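Local structure of endoribonuclease L-PSP/chorismate mutase-like domain-containing protein (Shewanella oneidensis, 2OTM) at the interface of chains A and B. The protein is a putative endoribonuclease of the YjgF/chorismate mutase-like family and probably acts on RNA. Numbering follows the deposited sequence. Chains: chain A/B, Hypothetical protein.

Contact 1: the interface of chains A and B. Residues chain A 40-41, 141, 147, 149; chain B 95, 132-134.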
ATOM      1  N   SER A  40      -7.058   9.233   3.014  1.00 19.41           N
ATOM      2  CA  SER A  40      -7.672   8.184   2.245  1.00 19.46           C
ATOM      3  C   SER A  40      -7.601   8.565   0.765  1.00 19.87           C
ATOM      4  O   SER A  40      -6.933   9.520   0.383  1.00 19.09           O
ATOM      5  CB  SER A  40      -9.107   7.879   2.696  1.00 18.99           C
ATOM      6  OG  SER A  40      -9.156   7.490   4.063  1.00 19.62           O
ATOM      7  N   GLY A  41      -8.249   7.786  -0.092  1.00 20.62           N
ATOM      8  CA  GLY A  41      -8.059   7.975  -1.520  1.00 18.68           C
ATOM      9  C   GLY A  41      -8.640   9.267  -2.039  1.00 19.30           C
ATOM     10  O   GLY A  41      -9.784   9.594  -1.741  1.00 20.80           O
ATOM     11  N   PRO A 141     -12.735   2.562  -7.920  1.00 19.38           N
ATOM     12  CA  PRO A 141     -13.984   3.144  -7.392  1.00 20.38           C
ATOM     13  C   PRO A 141     -14.436   4.235  -8.352  1.00 21.31           C
ATOM     14  O   PRO A 141     -13.578   4.964  -8.874  1.00 19.18           O
ATOM     15  CB  PRO A 141     -13.539   3.780  -6.067  1.00 21.66           C
ATOM     16  CG  PRO A 141     -12.315   3.133  -5.738  1.00 22.89           C
ATOM     17  CD  PRO A 141     -11.606   2.855  -7.023  1.00 23.03           C
ATOM     18  N   LEU A 147      -6.359   7.334  -8.422  1.00 20.47           N
ATOM     19  CA  LEU A 147      -6.568   7.597  -6.994  1.00 19.71           C
ATOM     20  C   LEU A 147      -5.192   7.929  -6.420  1.00 19.06           C
ATOM     21  O   LEU A 147      -4.234   7.251  -6.731  1.00 20.63           O
ATOM     22  CB  LEU A 147      -7.052   6.333  -6.311  1.00 22.21           C
ATOM     23  CG  LEU A 147      -8.490   6.051  -5.965  1.00 33.65           C
ATOM     24  CD1 LEU A 147      -8.502   4.743  -5.103  1.00 30.73           C
ATOM     25  CD2 LEU A 147      -9.115   7.237  -5.259  1.00 32.06           C
ATOM     26  N   TYR A 149      -2.966   9.092  -2.791  1.00 19.01           N
ATOM     27  CA  TYR A 149      -2.911   9.089  -1.356  1.00 19.56           C
ATOM     28  C   TYR A 149      -1.640   9.815  -0.992  1.00 20.01           C
ATOM     29  O   TYR A 149      -0.589   9.502  -1.564  1.00 19.82           O
ATOM     30  CB  TYR A 149      -2.816   7.646  -0.837  1.00 20.79           C
ATOM     31  CG  TYR A 149      -3.970   6.756  -1.085  1.00 22.47           C
ATOM     32  CD1 TYR A 149      -4.147   6.140  -2.318  1.00 27.73           C
ATOM     33  CD2 TYR A 149      -4.866   6.452  -0.068  1.00 21.22           C
ATOM     34  CE1 TYR A 149      -5.201   5.301  -2.542  1.00 28.19           C
ATOM     35  CE2 TYR A 149      -5.929   5.593  -0.285  1.00 19.57           C
ATOM     36  CZ  TYR A 149      -6.075   5.019  -1.523  1.00 22.98           C
ATOM     37  OH  TYR A 149      -7.054   4.133  -1.717  1.00 15.87           O
TER
ATOM     38  N   ARG B  95      -5.761   2.788  10.435  1.00 20.44           N
ATOM     39  CA  ARG B  95      -5.725   2.508   8.998  1.00 20.30           C
ATOM     40  C   ARG B  95      -6.176   1.090   8.682  1.00 19.15           C
ATOM     41  O   ARG B  95      -5.809   0.135   9.368  1.00 20.06           O
ATOM     42  CB  ARG B  95      -4.307   2.712   8.495  1.00 21.46           C
ATOM     43  CG  ARG B  95      -4.080   2.514   7.010  1.00 28.20           C
ATOM     44  CD  ARG B  95      -4.456   3.731   6.301  1.00 25.79           C
ATOM     45  NE  ARG B  95      -3.739   3.924   5.055  1.00 27.82           N
ATOM     46  CZ  ARG B  95      -3.795   5.060   4.362  1.00 27.10           C
ATOM     47  NH1 ARG B  95      -4.540   6.052   4.803  1.00 26.85           N
ATOM     48  NH2 ARG B  95      -3.121   5.201   3.236  1.00 28.02           N
ATOM     49  N   ARG B 132      -8.547   4.738   5.045  1.00 18.99           N
ATOM     50  CA  ARG B 132      -8.433   3.466   4.364  1.00 18.71           C
ATOM     51  C   ARG B 132      -7.939   3.589   2.941  1.00 20.00           C
ATOM     52  O   ARG B 132      -8.041   4.679   2.321  1.00 19.46           O
ATOM     53  CB  ARG B 132      -9.759   2.679   4.439  1.00 21.70           C
ATOM     54  CG  ARG B 132     -10.695   2.817   3.277  1.00 19.52           C
ATOM     55  CD  ARG B 132     -11.947   1.966   3.521  1.00 21.14           C
ATOM     56  NE  ARG B 132     -12.815   2.064   2.371  1.00 20.03           N
ATOM     57  CZ  ARG B 132     -14.082   1.674   2.314  1.00 20.28           C
ATOM     58  NH1 ARG B 132     -14.683   1.116   3.349  1.00 19.88           N
ATOM     59  NH2 ARG B 132     -14.733   1.837   1.180  1.00 21.85           N
HETATM   60  N   MSE B 133      -7.342   2.480   2.490  1.00 19.23           N
HETATM   61  CA  MSE B 133      -6.924   2.282   1.103  1.00 19.81           C
HETATM   62  C   MSE B 133      -7.669   1.092   0.554  1.00 19.05           C
HETATM   63  O   MSE B 133      -7.986   0.122   1.265  1.00 18.65           O
HETATM   64  CB  MSE B 133      -5.411   2.001   1.009  1.00 18.25           C
HETATM   65  CG  MSE B 133      -4.533   3.026   1.654  1.00 22.78           C
HETATM   66 SE   MSE B 133      -2.626   2.746   1.127  0.75 22.45          SE
HETATM   67  CE  MSE B 133      -2.601   3.404  -0.676  1.00 19.37           C
ATOM     68  N   ILE B 134      -7.946   1.133  -0.743  1.00 17.82           N
ATOM     69  CA  ILE B 134      -8.632   0.026  -1.367  1.00 17.68           C
ATOM     70  C   ILE B 134      -7.936  -0.260  -2.694  1.00 19.10           C
ATOM     71  O   ILE B 134      -7.515   0.670  -3.395  1.00 17.32           O
ATOM     72  CB  ILE B 134     -10.125   0.350  -1.608  1.00 18.29           C
ATOM     73  CG1 ILE B 134     -10.845  -0.911  -2.041  1.00 20.06           C
ATOM     74  CG2 ILE B 134     -10.259   1.473  -2.695  1.00 16.16           C
ATOM     75  CD1 ILE B 134     -12.396  -0.846  -1.919  1.00 23.09           C
TER
HETATM   76  O   HOH W   1      -9.515   5.119   0.167  1.00 18.62           O
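The ring of A:Tyr149 and the chain of B:Met133, a selenomethionine, meet through matching first torsions: each CG lies anti to its own carbonyl carbon (chi1 -65° and -55°), and B:Met133 then bends at chi3 to bring its methyl over the aromatic face. This is strand-against-strand packing between two copies of a YjgF-family subunit, strand 146-153 of chain A facing strand 131-136 of chain B. The methyl CE of B:Met133 sits 3.5 Å from the centroid of the A:Tyr149 ring in a CH-pi contact, while CA of A:Gly41, from the same chain as the tyrosine, lies over the opposite face toward the rim. The ring is thus sandwiched, and the carbonyl O of B:Arg132 reaches its edge in plane, 3.5 Å from CE2.

Beyond the ring, the phenol OH of A:Tyr149 accepts a long hydrogen bond from the backbone N of B:Ile134 (3.3 Å). A water ties the same hydroxyl to the backbone N of A:Gly41 and to the carbonyl O of B:Arg132, the last at 2.6 Å from the water oxygen. At the other end of the patch the hydroxyl OG of A:Ser40 accepts a fairly straight bond from the backbone N of B:Arg132, 3.0 Å and 162° at the hydrogen. On the far side of the phenol, CG2 of B:Ile134 touches CG of A:Pro141 at 4.0 Å.

Contact 2: the interface of chains A and B. Residues chain A 139-141; chain B 103, 106-107, 109, 136.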
ATOM      1  N   VAL A 139      -9.948  -2.433 -11.750  1.00 18.72           N
ATOM      2  CA  VAL A 139     -11.270  -1.851 -11.467  1.00 18.83           C
ATOM      3  C   VAL A 139     -11.060  -0.789 -10.400  1.00 19.88           C
ATOM      4  O   VAL A 139     -10.342  -1.021  -9.433  1.00 20.41           O
ATOM      5  CB  VAL A 139     -12.256  -2.975 -10.975  1.00 20.25           C
ATOM      6  CG1 VAL A 139     -13.629  -2.418 -10.646  1.00 20.02           C
ATOM      7  CG2 VAL A 139     -12.310  -4.124 -11.960  1.00 18.13           C
HETATM    8  N   MSE A 140     -11.663   0.384 -10.590  1.00 19.72           N
HETATM    9  CA  MSE A 140     -11.452   1.484  -9.687  1.00 19.31           C
HETATM   10  C   MSE A 140     -12.773   1.959  -9.104  1.00 19.62           C
HETATM   11  O   MSE A 140     -13.807   1.881  -9.768  1.00 20.81           O
HETATM   12  CB  MSE A 140     -10.816   2.628 -10.473  1.00 20.54           C
HETATM   13  CG  MSE A 140      -9.498   2.279 -11.126  1.00 21.70           C
HETATM   14 SE   MSE A 140      -8.082   2.149  -9.841  0.75 16.99          SE
HETATM   15  CE  MSE A 140      -7.690   4.003  -9.558  1.00 20.72           C
ATOM     16  N   PRO A 141     -12.735   2.562  -7.920  1.00 19.38           N
ATOM     17  CA  PRO A 141     -13.984   3.144  -7.392  1.00 20.38           C
ATOM     18  C   PRO A 141     -14.436   4.235  -8.352  1.00 21.31           C
ATOM     19  O   PRO A 141     -13.578   4.964  -8.874  1.00 19.18           O
ATOM     20  CB  PRO A 141     -13.539   3.780  -6.067  1.00 21.66           C
ATOM     21  CG  PRO A 141     -12.315   3.133  -5.738  1.00 22.89           C
ATOM     22  CD  PRO A 141     -11.606   2.855  -7.023  1.00 23.03           C
TER
ATOM     23  N   HIS B 103     -14.564  -8.193 -10.697  1.00 19.83           N
ATOM     24  CA  HIS B 103     -14.845  -8.271 -12.122  1.00 22.31           C
ATOM     25  C   HIS B 103     -15.098  -6.867 -12.707  1.00 21.63           C
ATOM     26  O   HIS B 103     -15.615  -6.006 -12.035  1.00 20.56           O
ATOM     27  CB  HIS B 103     -16.084  -9.108 -12.311  1.00 22.61           C
ATOM     28  CG  HIS B 103     -16.348  -9.439 -13.733  1.00 24.15           C
ATOM     29  ND1 HIS B 103     -17.233  -8.724 -14.503  1.00 29.16           N
ATOM     30  CD2 HIS B 103     -15.802 -10.375 -14.541  1.00 28.75           C
ATOM     31  CE1 HIS B 103     -17.252  -9.232 -15.722  1.00 34.94           C
ATOM     32  NE2 HIS B 103     -16.394 -10.237 -15.774  1.00 27.61           N
ATOM     33  N   CYS B 106     -18.283  -4.626 -12.142  1.00 28.58           N
ATOM     34  CA  CYS B 106     -18.631  -4.235 -10.782  1.00 27.30           C
ATOM     35  C   CYS B 106     -17.698  -3.128 -10.249  1.00 27.19           C
ATOM     36  O   CYS B 106     -16.504  -3.331 -10.176  1.00 29.01           O
ATOM     37  CB  CYS B 106     -18.566  -5.471  -9.895  1.00 24.38           C
ATOM     38  SG  CYS B 106     -18.935  -5.136  -8.182  1.00 28.94           S
ATOM     39  N   ILE B 107     -18.217  -1.963  -9.870  1.00 27.77           N
ATOM     40  CA  ILE B 107     -17.357  -0.960  -9.186  1.00 29.46           C
ATOM     41  C   ILE B 107     -17.870  -0.681  -7.769  1.00 30.99           C
ATOM     42  O   ILE B 107     -17.558   0.382  -7.182  1.00 30.68           O
ATOM     43  CB  ILE B 107     -17.228   0.387  -9.988  1.00 29.20           C
ATOM     44  CG1 ILE B 107     -18.615   1.054 -10.135  1.00 31.75           C
ATOM     45  CG2 ILE B 107     -16.571   0.146 -11.343  1.00 31.58           C
ATOM     46  CD1 ILE B 107     -18.593   2.558 -10.523  1.00 25.62           C
ATOM     47  N   HIS B 109     -17.097  -2.271  -5.119  1.00 24.43           N
ATOM     48  CA  HIS B 109     -16.203  -2.827  -4.126  1.00 23.85           C
ATOM     49  C   HIS B 109     -16.016  -1.958  -2.913  1.00 23.65           C
ATOM     50  O   HIS B 109     -15.766  -2.467  -1.848  1.00 25.90           O
ATOM     51  CB  HIS B 109     -14.853  -3.300  -4.742  1.00 27.13           C
ATOM     52  CG  HIS B 109     -14.119  -2.262  -5.536  1.00 18.88           C
ATOM     53  ND1 HIS B 109     -14.633  -1.698  -6.683  1.00 20.35           N
ATOM     54  CD2 HIS B 109     -12.904  -1.701  -5.350  1.00 24.06           C
ATOM     55  CE1 HIS B 109     -13.776  -0.812  -7.155  1.00 23.98           C
ATOM     56  NE2 HIS B 109     -12.722  -0.794  -6.355  1.00 20.99           N
ATOM     57  N   THR B 136      -7.987  -3.268  -6.181  1.00 16.83           N
ATOM     58  CA  THR B 136      -8.398  -4.477  -6.795  1.00 16.73           C
ATOM     59  C   THR B 136      -7.180  -5.108  -7.432  1.00 17.16           C
ATOM     60  O   THR B 136      -6.367  -4.419  -8.082  1.00 17.28           O
ATOM     61  CB  THR B 136      -9.524  -4.271  -7.842  1.00 16.88           C
ATOM     62  OG1 THR B 136      -9.066  -3.386  -8.865  1.00 18.58           O
ATOM     63  CG2 THR B 136     -10.765  -3.670  -7.162  1.00 16.28           C
TER
HETATM   64  O   HOH W   2      -9.981  -0.100  -6.657  1.00 19.99           O
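B:Thr136 grips the backbone of A:Val139 with one hydroxyl. Its OG1 donates to the carbonyl O of A:Val139 at 2.7 Å, in the carbonyl plane and on a lone pair, and accepts from the backbone N of the same residue at 3.2 Å. With chi1 at 60°, OG1 lies between the threonine's own backbone N and carbonyl carbon, which turns it toward both polar atoms of A:Val139. Here the end of strand 131-136 in one YjgF-family subunit meets the loop before the 3-10 helix 141-143 of its neighbour.

The imidazole of B:His109 is the centre of the close packing. CG2 of B:Thr136, within chain B, lies under one face of the ring, offset toward the rim. With an alanine at the threonine's position, the N-H and carbonyl of A:Val139 would probably lose their shared partner and the imidazole the methyl beneath it. From across the contact the backbone carbonyl carbon C of A:Met140, a selenomethionine, comes to the ring edge in plane, 3.5 Å from CE1 of B:His109. The side chains of A:Val139 and B:His109 run past each other in opposite directions, with CG1 of the valine 3.8 Å from CE1. The same CG1 also meets CG2 of B:Ile107, at 4.0 Å.

Away from this core the contact is looser. The other valine methyl, CG2, faces the backbone of B:His103, 3.8 Å from its carbonyl O, and the imidazole of that histidine points away. At NE2 of B:His109, which also lies against the A:Pro141 ring, the link to A:Val139 runs through a water: it sits 2.8 Å from NE2 and 2.9 Å from the carbonyl O of A:Val139.

Contact 1 and contact 2 are neighbouring patches of one interface, their C-alpha centres about 13 Å apart. A:Pro141, which opens the 3-10 helix 141-143, belongs to both, and strand 131-136 of chain B runs from contact 1 into contact 2, where its last residue lies. Chain A answers with strand 146-153 and the loop after strand 36-39 in the first, and with the loop leading into the 3-10 helix in the second. The interface is not an exact two-fold, and the deposited assembly holds three copies, which fits the trimers typical of this family, with each subunit probably offering one surface to each neighbour.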